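PDB 1NTH: monomethylamine methyltransferase mtmB1 from Methanosarcina barkeri, which catalyses transfer of the methyl group from monomethylamine to the corrinoid cofactor of its partner protein MtmC, a step of methanogenesis from methylamine. Local coordinates for residues A338-M344 / A419-K423; E343-L347 / G446-L451; W303-N307 / Q333-C337. All coordinates share one frame; numbering follows the deposited sequence.

Contact 1: residues A338-M344 / A419-K423; sequences AGPCTEM and APAGK
Gly339 and Gly422 bring two irregular chain segments, 338-344 and 419-423, to a CA-CA separation of 3.9 Å, so the backbones meet directly. Two backbone hydrogen bonds tie them there. Gly339 N donates to Pro420 O at 3.0 Å, nearly in line with the carbonyl, and Lys423 N donates to Pro340 O at 2.9 Å from a position tilted 31° off the carbonyl plane. Between these bonds a CA-H...O contact from Gly339 CA reaches Ala421 O. Gly422 has a positive phi, a backbone conformation that favours glycine.

The side chains complete the contact. Thr342, the N-cap of helix 343-359, lays CG2 over Gly422 CA at 3.5 Å, while its CB rests against Pro420 CG. Its OG1 lies between the backbone N and the carbonyl carbon (chi1 68°), from where it bonds both to Gly339 O and to Cys345 N in the first turn. The extended Met344 chain passes obliquely over Pro420: SD lies 3.8 Å from Pro420 CD, and CE reaches Ala419 CB at the same distance. Farther along, Lys423 carries its ammonium away to a salt bridge with Glu439.

The grip is therefore mainly one of main-chain polar groups, with a thin apolar border of proline, alanine and methionine. Because Thr342 packs on the partner loop with its methyl and caps with its hydroxyl, one residue takes part in both the helix cap and the loop contact.

Contact 2: residues E343-L347 / G446-L451; sequences EMCLL and GARKKL
Helix-helix packing on the outer layer of the TIM-barrel protein is exemplified where the first turn of helix 343-359 meets the C-terminal helix 438-454. The short segments cross at -47° with their axes 9.5 Å apart at closest approach. Ala447 sits in the middle of the interface, where its CB is touched by Leu346 and Glu343: Leu346 meets it with CB and CD1, both at 3.9 Å, and Glu343 lays CG alongside it at 4.0 Å. One turn on from Glu343, Leu347 swings its isobutyl group across the gap, with CG anti to the carbonyl carbon (chi1 -67°). From there CD2 meets Leu451 CD2 at 4.1 Å, the two leucines running antiparallel past one another. Leu408 of helix 398-410 touches both leucines, and Met385 of helix 380-393 adjoins Ala447, so a wider helical cluster surrounds this apolar strip.

At the solvent-facing border the packing gives way to charge. Glu343 and Lys450 both reach out with extended chains that meet at about a right angle, the lysine methylenes passing near the carboxylate. Lys450 CE lies 3.3 Å from Glu343 OE1 and 3.4 Å from Glu343 OE2, yet the ammonium favours one oxygen. The salt bridge thus closes with Lys450 NZ 2.7 Å from Glu343 OE1, approaching on the syn side but 32° out of the carboxylate plane.

Contact 3: residues W303-N307 / Q333-C337; sequences WGSTN and QYYPC
Thr306 lays its methyl CG2 obliquely against Tyr335, 3.9 Å from both CB and CD1 in one of the two modelled conformers of that residue, and its hydroxyl meets the tyrosine backbone. There Thr306 OG1 accepts the N-H of Tyr335 at 2.8 Å in a fairly straight bond of 164°. The same oxygen is hydrogen-bonded to Gln352 OE1 on helix 343-359, whose amide nitrogen bonds Gln333 O.

The carbonyl of Tyr335 is gripped from the other segment by two donors. Ser305 OG donates to Tyr335 O at 2.8 Å, tilted 19° from the carbonyl plane; Thr306 N reaches Tyr335 O at 3.2 Å from a larger tilt of 32°. Ser305 has its hydroxyl anti to the backbone N, and there OG also accepts from Asn307 N at 3.1 Å, closing an ST turn. One serine hydroxyl thereby shapes its own loop and holds the neighbouring one. Its CB, meanwhile, packs on Cys337 SG at 3.5 Å.

Asn307 comes in beside Pro336, its OD1 3.3 Å from Pro336 CA. The amide nitrogen is bonded to Glu348 OE2, which also receives the backbone N of Cys337, so a single carboxylate on helix 343-359 links both segments.

These segments follow strands 293-300 and 330-333, which are parallel neighbours in the barrel sheet, and lead toward helices 309-325 and 343-359. The arrangement is that of adjacent beta-alpha loops at the C-terminal end of a TIM barrel, here joined largely by threonine and serine hydroxyls.

Helix 343-359 is the common element. Contacts 1 and 2 use Glu343 and Met344 in turn: the glutamate serves the helix pair, the methionine the loop 419-423, and their centres lie about 11 Å apart. Contact 3 comes first along the chain; segment 333-337 runs directly into 338-344, and the centres of contacts 3 and 1 lie about 13 Å apart. Cys337 CB approaches Ala419 CB at 3.7 Å, joining the loops. Glu348 extends the connection, bonding Ala338 N as well as Cys337 N. The series thus runs from the C-terminal end of the barrel strands in contact 3 outward to the peripheral helices of contact 2, about 16 Å between centres.

Contact 1: residues A338-M344 / A419-K423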
ATOM      1  N   ALA A 338     -35.635  15.590  23.414  1.00 22.89           N
ATOM      2  CA  ALA A 338     -34.909  15.792  24.662  1.00 23.07           C
ATOM      3  C   ALA A 338     -33.394  15.693  24.514  1.00 23.83           C
ATOM      4  O   ALA A 338     -32.884  15.052  23.591  1.00 23.05           O
ATOM      5  CB  ALA A 338     -35.399  14.795  25.704  1.00 23.53           C
ATOM      6  N   GLY A 339     -32.685  16.331  25.442  1.00 22.28           N
ATOM      7  CA  GLY A 339     -31.234  16.323  25.419  1.00 21.66           C
ATOM      8  C   GLY A 339     -30.636  15.192  26.234  1.00 21.60           C
ATOM      9  O   GLY A 339     -31.359  14.461  26.912  1.00 22.01           O
ATOM     10  N   PRO A 340     -29.305  15.028  26.192  1.00 21.31           N
ATOM     11  CA  PRO A 340     -28.613  13.971  26.932  1.00 21.19           C
ATOM     12  C   PRO A 340     -28.851  14.001  28.435  1.00 22.36           C
ATOM     13  O   PRO A 340     -29.148  15.048  29.014  1.00 23.19           O
ATOM     14  CB  PRO A 340     -27.141  14.214  26.592  1.00 21.39           C
ATOM     15  CG  PRO A 340     -27.202  14.843  25.247  1.00 20.83           C
ATOM     16  CD  PRO A 340     -28.345  15.814  25.400  1.00 21.43           C
ATOM     17  N   CYS A 341     -28.703  12.835  29.051  1.00 23.17           N
ATOM     18  CA  CYS A 341     -28.863  12.659  30.486  1.00 24.19           C
ATOM     19  C   CYS A 341     -30.278  12.945  30.979  1.00 24.24           C
ATOM     20  O   CYS A 341     -30.471  13.496  32.063  1.00 24.66           O
ATOM     21  CB  CYS A 341     -27.854  13.528  31.242  1.00 25.19           C
ATOM     22  SG  CYS A 341     -27.491  12.941  32.918  1.00 28.17           S
ATOM     23  N   THR A 342     -31.261  12.578  30.165  1.00 23.55           N
ATOM     24  CA  THR A 342     -32.663  12.731  30.533  1.00 22.72           C
ATOM     25  C   THR A 342     -33.348  11.433  30.138  1.00 23.75           C
ATOM     26  O   THR A 342     -32.981  10.801  29.141  1.00 22.58           O
ATOM     27  CB  THR A 342     -33.358  13.908  29.803  1.00 22.90           C
ATOM     28  OG1 THR A 342     -33.480  13.613  28.406  1.00 23.98           O
ATOM     29  CG2 THR A 342     -32.572  15.196  29.996  1.00 23.23           C
ATOM     30  N   GLU A 343     -34.334  11.026  30.925  1.00 23.11           N
ATOM     31  CA  GLU A 343     -35.046   9.794  30.648  1.00 23.79           C
ATOM     32  C   GLU A 343     -35.797   9.865  29.324  1.00 23.20           C
ATOM     33  O   GLU A 343     -35.839   8.887  28.574  1.00 22.63           O
ATOM     34  CB  GLU A 343     -36.023   9.489  31.782  1.00 26.24           C
ATOM     35  CG  GLU A 343     -36.633   8.104  31.707  1.00 28.85           C
ATOM     36  CD  GLU A 343     -37.537   7.812  32.885  1.00 30.92           C
ATOM     37  OE1 GLU A 343     -38.639   8.397  32.949  1.00 33.06           O
ATOM     38  OE2 GLU A 343     -37.140   7.006  33.751  1.00 31.39           O
ATOM     39  N   MET A 344     -36.375  11.024  29.021  1.00 22.60           N
ATOM     40  CA  MET A 344     -37.126  11.165  27.781  1.00 22.96           C
ATOM     41  C   MET A 344     -36.263  10.906  26.551  1.00 22.45           C
ATOM     42  O   MET A 344     -36.688  10.210  25.630  1.00 21.82           O
ATOM     43  CB  MET A 344     -37.755  12.554  27.672  1.00 23.30           C
ATOM     44  CG  MET A 344     -38.691  12.673  26.478  1.00 25.38           C
ATOM     45  SD  MET A 344     -39.572  14.238  26.403  1.00 26.27           S
ATOM     46  CE  MET A 344     -40.111  14.267  24.686  1.00 25.59           C
ATOM     47  N   ALA A 419     -40.064  19.074  26.403  1.00 28.93           N
ATOM     48  CA  ALA A 419     -38.958  18.124  26.428  1.00 27.79           C
ATOM     49  C   ALA A 419     -37.769  18.741  27.160  1.00 26.24           C
ATOM     50  O   ALA A 419     -37.371  19.867  26.870  1.00 27.10           O
ATOM     51  CB  ALA A 419     -38.559  17.749  25.004  1.00 27.58           C
ATOM     52  N   PRO A 420     -37.188  18.006  28.123  1.00 26.25           N
ATOM     53  CA  PRO A 420     -36.039  18.501  28.891  1.00 26.73           C
ATOM     54  C   PRO A 420     -34.814  18.765  28.015  1.00 27.45           C
ATOM     55  O   PRO A 420     -34.450  17.940  27.177  1.00 27.42           O
ATOM     56  CB  PRO A 420     -35.808  17.393  29.916  1.00 26.16           C
ATOM     57  CG  PRO A 420     -36.278  16.167  29.202  1.00 27.67           C
ATOM     58  CD  PRO A 420     -37.547  16.640  28.540  1.00 26.36           C
ATOM     59  N   ALA A 421     -34.186  19.919  28.225  1.00 26.86           N
ATOM     60  CA  ALA A 421     -33.014  20.336  27.456  1.00 26.48           C
ATOM     61  C   ALA A 421     -31.820  19.403  27.602  1.00 26.21           C
ATOM     62  O   ALA A 421     -31.000  19.287  26.692  1.00 26.48           O
ATOM     63  CB  ALA A 421     -32.612  21.753  27.856  1.00 27.03           C
ATOM     64  N   GLY A 422     -31.712  18.749  28.750  1.00 25.29           N
ATOM     65  CA  GLY A 422     -30.604  17.836  28.959  1.00 25.71           C
ATOM     66  C   GLY A 422     -29.286  18.537  29.215  1.00 25.90           C
ATOM     67  O   GLY A 422     -29.241  19.751  29.421  1.00 25.58           O
ATOM     68  N   LYS A 423     -28.203  17.767  29.178  1.00 25.54           N
ATOM     69  CA  LYS A 423     -26.876  18.304  29.437  1.00 25.48           C
ATOM     70  C   LYS A 423     -25.889  18.086  28.304  1.00 24.43           C
ATOM     71  O   LYS A 423     -26.107  17.256  27.422  1.00 23.11           O
ATOM     72  CB  LYS A 423     -26.314  17.672  30.713  1.00 28.75           C
ATOM     73  CG  LYS A 423     -27.151  17.943  31.952  1.00 31.88           C
ATOM     74  CD  LYS A 423     -26.498  17.368  33.193  1.00 35.19           C
ATOM     75  CE  LYS A 423     -27.277  17.741  34.446  1.00 37.79           C
ATOM     76  NZ  LYS A 423     -26.588  17.267  35.677  1.00 40.36           N
TER

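Contact 2: residues E343-L347 / G446-L451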
ATOM      1  N   GLU A 343     -34.334  11.026  30.925  1.00 23.11           N
ATOM      2  CA  GLU A 343     -35.046   9.794  30.648  1.00 23.79           C
ATOM      3  C   GLU A 343     -35.797   9.865  29.324  1.00 23.20           C
ATOM      4  O   GLU A 343     -35.839   8.887  28.574  1.00 22.63           O
ATOM      5  CB  GLU A 343     -36.023   9.489  31.782  1.00 26.24           C
ATOM      6  CG  GLU A 343     -36.633   8.104  31.707  1.00 28.85           C
ATOM      7  CD  GLU A 343     -37.537   7.812  32.885  1.00 30.92           C
ATOM      8  OE1 GLU A 343     -38.639   8.397  32.949  1.00 33.06           O
ATOM      9  OE2 GLU A 343     -37.140   7.006  33.751  1.00 31.39           O
ATOM     10  N   MET A 344     -36.375  11.024  29.021  1.00 22.60           N
ATOM     11  CA  MET A 344     -37.126  11.165  27.781  1.00 22.96           C
ATOM     12  C   MET A 344     -36.263  10.906  26.551  1.00 22.45           C
ATOM     13  O   MET A 344     -36.688  10.210  25.630  1.00 21.82           O
ATOM     14  CB  MET A 344     -37.755  12.554  27.672  1.00 23.30           C
ATOM     15  CG  MET A 344     -38.691  12.673  26.478  1.00 25.38           C
ATOM     16  SD  MET A 344     -39.572  14.238  26.403  1.00 26.27           S
ATOM     17  CE  MET A 344     -40.111  14.267  24.686  1.00 25.59           C
ATOM     18  N   CYS A 345     -35.059  11.468  26.531  1.00 21.67           N
ATOM     19  CA  CYS A 345     -34.163  11.274  25.395  1.00 20.98           C
ATOM     20  C   CYS A 345     -33.947   9.785  25.142  1.00 20.02           C
ATOM     21  O   CYS A 345     -34.063   9.310  24.012  1.00 19.53           O
ATOM     22  CB  CYS A 345     -32.818  11.955  25.656  1.00 20.64           C
ATOM     23  SG  CYS A 345     -31.613  11.757  24.310  1.00 23.68           S
ATOM     24  N   LEU A 346     -33.637   9.048  26.202  1.00 19.42           N
ATOM     25  CA  LEU A 346     -33.404   7.616  26.081  1.00 20.58           C
ATOM     26  C   LEU A 346     -34.650   6.863  25.625  1.00 20.56           C
ATOM     27  O   LEU A 346     -34.558   5.941  24.817  1.00 21.60           O
ATOM     28  CB  LEU A 346     -32.906   7.047  27.415  1.00 19.85           C
ATOM     29  CG  LEU A 346     -31.573   7.617  27.907  1.00 21.36           C
ATOM     30  CD1 LEU A 346     -31.176   6.940  29.213  1.00 21.55           C
ATOM     31  CD2 LEU A 346     -30.491   7.398  26.843  1.00 21.48           C
ATOM     32  N   LEU A 347     -35.815   7.252  26.135  1.00 20.25           N
ATOM     33  CA  LEU A 347     -37.053   6.587  25.747  1.00 19.73           C
ATOM     34  C   LEU A 347     -37.423   6.904  24.301  1.00 19.64           C
ATOM     35  O   LEU A 347     -37.952   6.050  23.589  1.00 18.87           O
ATOM     36  CB  LEU A 347     -38.200   6.992  26.684  1.00 21.62           C
ATOM     37  CG  LEU A 347     -38.075   6.503  28.130  1.00 21.72           C
ATOM     38  CD1 LEU A 347     -39.259   7.010  28.946  1.00 23.58           C
ATOM     39  CD2 LEU A 347     -38.021   4.983  28.162  1.00 21.96           C
ATOM     40  N   GLY A 446     -33.010   3.934  35.025  1.00 25.24           N
ATOM     41  CA  GLY A 446     -34.422   4.233  35.149  1.00 25.35           C
ATOM     42  C   GLY A 446     -35.173   3.999  33.854  1.00 26.47           C
ATOM     43  O   GLY A 446     -36.264   3.428  33.851  1.00 26.45           O
ATOM     44  N   ALA A 447     -34.585   4.443  32.748  1.00 25.08           N
ATOM     45  CA  ALA A 447     -35.208   4.282  31.440  1.00 24.39           C
ATOM     46  C   ALA A 447     -35.280   2.808  31.055  1.00 23.33           C
ATOM     47  O   ALA A 447     -36.295   2.337  30.541  1.00 23.87           O
ATOM     48  CB  ALA A 447     -34.421   5.062  30.390  1.00 23.88           C
ATOM     49  N   ARG A 448     -34.198   2.082  31.314  1.00 24.42           N
ATOM     50  CA  ARG A 448     -34.133   0.664  30.991  1.00 25.21           C
ATOM     51  C   ARG A 448     -35.214  -0.095  31.754  1.00 25.82           C
ATOM     52  O   ARG A 448     -35.863  -0.988  31.208  1.00 25.47           O
ATOM     53  CB  ARG A 448     -32.755   0.112  31.357  1.00 28.17           C
ATOM     54  CG  ARG A 448     -32.373  -1.177  30.652  1.00 32.53           C
ATOM     55  CD  ARG A 448     -31.027  -1.663  31.169  1.00 35.89           C
ATOM     56  NE  ARG A 448     -30.354  -2.584  30.255  1.00 37.90           N
ATOM     57  CZ  ARG A 448     -30.115  -3.864  30.520  1.00 38.75           C
ATOM     58  NH1 ARG A 448     -30.499  -4.386  31.677  1.00 39.48           N
ATOM     59  NH2 ARG A 448     -29.472  -4.614  29.636  1.00 39.39           N
ATOM     60  N   LYS A 449     -35.402   0.270  33.018  1.00 25.83           N
ATOM     61  CA  LYS A 449     -36.403  -0.379  33.856  1.00 26.80           C
ATOM     62  C   LYS A 449     -37.803  -0.209  33.274  1.00 25.91           C
ATOM     63  O   LYS A 449     -38.593  -1.151  33.261  1.00 26.79           O
ATOM     64  CB  LYS A 449     -36.356   0.191  35.277  1.00 28.71           C
ATOM     65  CG  LYS A 449     -37.410  -0.384  36.216  1.00 33.48           C
ATOM     66  CD  LYS A 449     -37.323  -1.901  36.292  1.00 36.54           C
ATOM     67  CE  LYS A 449     -38.423  -2.474  37.176  1.00 40.17           C
ATOM     68  NZ  LYS A 449     -38.327  -1.964  38.572  1.00 42.23           N
ATOM     69  N   LYS A 450     -38.107   0.991  32.790  1.00 25.45           N
ATOM     70  CA  LYS A 450     -39.415   1.253  32.206  1.00 25.58           C
ATOM     71  C   LYS A 450     -39.628   0.426  30.946  1.00 25.71           C
ATOM     72  O   LYS A 450     -40.737  -0.034  30.676  1.00 25.22           O
ATOM     73  CB  LYS A 450     -39.577   2.742  31.894  1.00 26.68           C
ATOM     74  CG  LYS A 450     -39.717   3.598  33.141  1.00 29.16           C
ATOM     75  CD  LYS A 450     -40.121   5.025  32.816  1.00 29.90           C
ATOM     76  CE  LYS A 450     -40.339   5.821  34.095  1.00 31.81           C
ATOM     77  NZ  LYS A 450     -40.849   7.192  33.825  1.00 33.73           N
ATOM     78  N   LEU A 451     -38.563   0.234  30.176  1.00 24.63           N
ATOM     79  CA  LEU A 451     -38.661  -0.555  28.954  1.00 24.69           C
ATOM     80  C   LEU A 451     -38.911  -2.020  29.298  1.00 25.21           C
ATOM     81  O   LEU A 451     -39.654  -2.712  28.606  1.00 25.16           O
ATOM     82  CB  LEU A 451     -37.381  -0.408  28.126  1.00 24.32           C
ATOM     83  CG  LEU A 451     -37.154   0.982  27.521  1.00 24.19           C
ATOM     84  CD1 LEU A 451     -35.771   1.052  26.888  1.00 24.85           C
ATOM     85  CD2 LEU A 451     -38.233   1.277  26.484  1.00 24.60           C
TER

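Contact 3: residues W303-N307 / Q333-C337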
ATOM      1  N   TRP A 303     -42.438  19.328  15.578  1.00 25.41           N
ATOM      2  CA  TRP A 303     -41.504  18.930  16.620  1.00 25.24           C
ATOM      3  C   TRP A 303     -40.057  18.747  16.171  1.00 25.13           C
ATOM      4  O   TRP A 303     -39.141  18.814  16.989  1.00 26.02           O
ATOM      5  CB  TRP A 303     -42.017  17.655  17.287  1.00 26.04           C
ATOM      6  CG  TRP A 303     -43.438  17.784  17.770  1.00 27.40           C
ATOM      7  CD1 TRP A 303     -44.490  16.976  17.446  1.00 26.62           C
ATOM      8  CD2 TRP A 303     -43.954  18.774  18.670  1.00 28.27           C
ATOM      9  NE1 TRP A 303     -45.629  17.400  18.090  1.00 29.01           N
ATOM     10  CE2 TRP A 303     -45.328  18.501  18.849  1.00 28.38           C
ATOM     11  CE3 TRP A 303     -43.387  19.864  19.346  1.00 28.64           C
ATOM     12  CZ2 TRP A 303     -46.149  19.279  19.675  1.00 30.10           C
ATOM     13  CZ3 TRP A 303     -44.204  20.641  20.170  1.00 30.05           C
ATOM     14  CH2 TRP A 303     -45.570  20.340  20.326  1.00 29.87           C
ATOM     15  N   GLY A 304     -39.854  18.516  14.878  1.00 24.30           N
ATOM     16  CA  GLY A 304     -38.504  18.338  14.367  1.00 23.39           C
ATOM     17  C   GLY A 304     -37.821  17.080  14.879  1.00 23.97           C
ATOM     18  O   GLY A 304     -36.592  17.007  14.917  1.00 25.79           O
ATOM     19  N   SER A 305     -38.621  16.093  15.272  1.00 21.87           N
ATOM     20  CA  SER A 305     -38.100  14.827  15.781  1.00 21.45           C
ATOM     21  C   SER A 305     -38.460  13.667  14.859  1.00 20.29           C
ATOM     22  O   SER A 305     -39.443  13.725  14.119  1.00 20.99           O
ATOM     23  CB  SER A 305     -38.654  14.545  17.178  1.00 21.96           C
ATOM     24  OG  SER A 305     -38.299  13.240  17.609  1.00 24.83           O
ATOM     25  N   THR A 306     -37.661  12.608  14.921  1.00 18.77           N
ATOM     26  CA  THR A 306     -37.879  11.425  14.101  1.00 17.62           C
ATOM     27  C   THR A 306     -38.603  10.320  14.874  1.00 17.93           C
ATOM     28  O   THR A 306     -38.900   9.266  14.316  1.00 19.11           O
ATOM     29  CB  THR A 306     -36.539  10.843  13.614  1.00 18.00           C
ATOM     30  OG1 THR A 306     -35.690  10.628  14.747  1.00 17.72           O
ATOM     31  CG2 THR A 306     -35.860  11.791  12.636  1.00 18.66           C
ATOM     32  N   ASN A 307     -38.888  10.553  16.150  1.00 17.90           N
ATOM     33  CA  ASN A 307     -39.553   9.529  16.944  1.00 18.75           C
ATOM     34  C   ASN A 307     -40.966   9.851  17.424  1.00 19.93           C
ATOM     35  O   ASN A 307     -41.381   9.401  18.494  1.00 20.93           O
ATOM     36  CB  ASN A 307     -38.679   9.136  18.140  1.00 20.04           C
ATOM     37  CG  ASN A 307     -38.191  10.330  18.925  1.00 20.92           C
ATOM     38  OD1 ASN A 307     -37.026  10.718  18.828  1.00 22.59           O
ATOM     39  ND2 ASN A 307     -39.084  10.927  19.710  1.00 20.54           N
ATOM     40  N   GLN A 333     -32.081   7.535  10.802  1.00 16.64           N
ATOM     41  CA  GLN A 333     -31.345   8.476  11.642  1.00 18.92           C
ATOM     42  C   GLN A 333     -32.198   8.958  12.815  1.00 18.22           C
ATOM     43  O   GLN A 333     -33.415   9.086  12.701  1.00 19.59           O
ATOM     44  CB  GLN A 333     -30.850   9.664  10.815  0.85 20.43           C
ATOM     45  CG  GLN A 333     -31.901  10.319   9.954  0.85 26.02           C
ATOM     46  CD  GLN A 333     -31.314  11.361   9.023  0.85 28.27           C
ATOM     47  OE1 GLN A 333     -30.913  12.440   9.451  0.85 32.92           O
ATOM     48  NE2 GLN A 333     -31.250  11.036   7.744  0.85 27.31           N
ATOM     49  N   TYR A 334     -31.533   9.226  13.935  1.00 17.78           N
ATOM     50  CA  TYR A 334     -32.184   9.601  15.193  1.00 17.61           C
ATOM     51  C   TYR A 334     -32.120  11.056  15.657  1.00 17.91           C
ATOM     52  O   TYR A 334     -31.037  11.579  15.921  1.00 17.53           O
ATOM     53  CB  TYR A 334     -31.608   8.720  16.312  1.00 16.73           C
ATOM     54  CG  TYR A 334     -31.916   7.246  16.162  1.00 16.45           C
ATOM     55  CD1 TYR A 334     -31.582   6.550  14.995  1.00 16.54           C
ATOM     56  CD2 TYR A 334     -32.590   6.558  17.169  1.00 16.76           C
ATOM     57  CE1 TYR A 334     -31.926   5.210  14.835  1.00 16.09           C
ATOM     58  CE2 TYR A 334     -32.934   5.222  17.023  1.00 18.28           C
ATOM     59  CZ  TYR A 334     -32.607   4.554  15.851  1.00 18.72           C
ATOM     60  OH  TYR A 334     -33.004   3.249  15.687  1.00 20.75           O
ATOM     61  N   TYR A 335     -33.291  11.684  15.784  1.00 18.10           N
ATOM     62  CA  TYR A 335     -33.422  13.068  16.254  1.00 20.46           C
ATOM     63  C   TYR A 335     -34.427  13.185  17.398  1.00 20.72           C
ATOM     64  O   TYR A 335     -35.590  13.518  17.171  1.00 20.73           O
ATOM     65  CB  TYR A 335     -33.857  13.999  15.124  0.85 21.61           C
ATOM     66  CG  TYR A 335     -32.748  14.420  14.198  0.85 24.13           C
ATOM     67  CD1 TYR A 335     -32.460  13.697  13.041  0.85 27.06           C
ATOM     68  CD2 TYR A 335     -32.003  15.570  14.460  0.85 26.36           C
ATOM     69  CE1 TYR A 335     -31.463  14.114  12.164  0.85 28.67           C
ATOM     70  CE2 TYR A 335     -31.005  15.994  13.592  0.85 27.18           C
ATOM     71  CZ  TYR A 335     -30.742  15.267  12.446  0.85 28.83           C
ATOM     72  OH  TYR A 335     -29.784  15.717  11.569  0.85 30.57           O
ATOM     73  N   PRO A 336     -34.001  12.907  18.638  1.00 20.99           N
ATOM     74  CA  PRO A 336     -34.925  13.015  19.773  1.00 21.24           C
ATOM     75  C   PRO A 336     -35.125  14.487  20.139  1.00 22.15           C
ATOM     76  O   PRO A 336     -34.284  15.330  19.819  1.00 22.49           O
ATOM     77  CB  PRO A 336     -34.198  12.270  20.894  1.00 20.98           C
ATOM     78  CG  PRO A 336     -33.230  11.370  20.168  1.00 22.34           C
ATOM     79  CD  PRO A 336     -32.754  12.236  19.040  1.00 20.01           C
ATOM     80  N   CYS A 337     -36.233  14.792  20.810  1.00 23.14           N
ATOM     81  CA  CYS A 337     -36.516  16.161  21.237  1.00 24.52           C
ATOM     82  C   CYS A 337     -35.682  16.515  22.462  1.00 23.84           C
ATOM     83  O   CYS A 337     -35.100  17.600  22.544  1.00 25.41           O
ATOM     84  CB  CYS A 337     -37.995  16.322  21.605  1.00 24.87           C
ATOM     85  SG  CYS A 337     -39.154  16.255  20.235  1.00 29.46           S
TER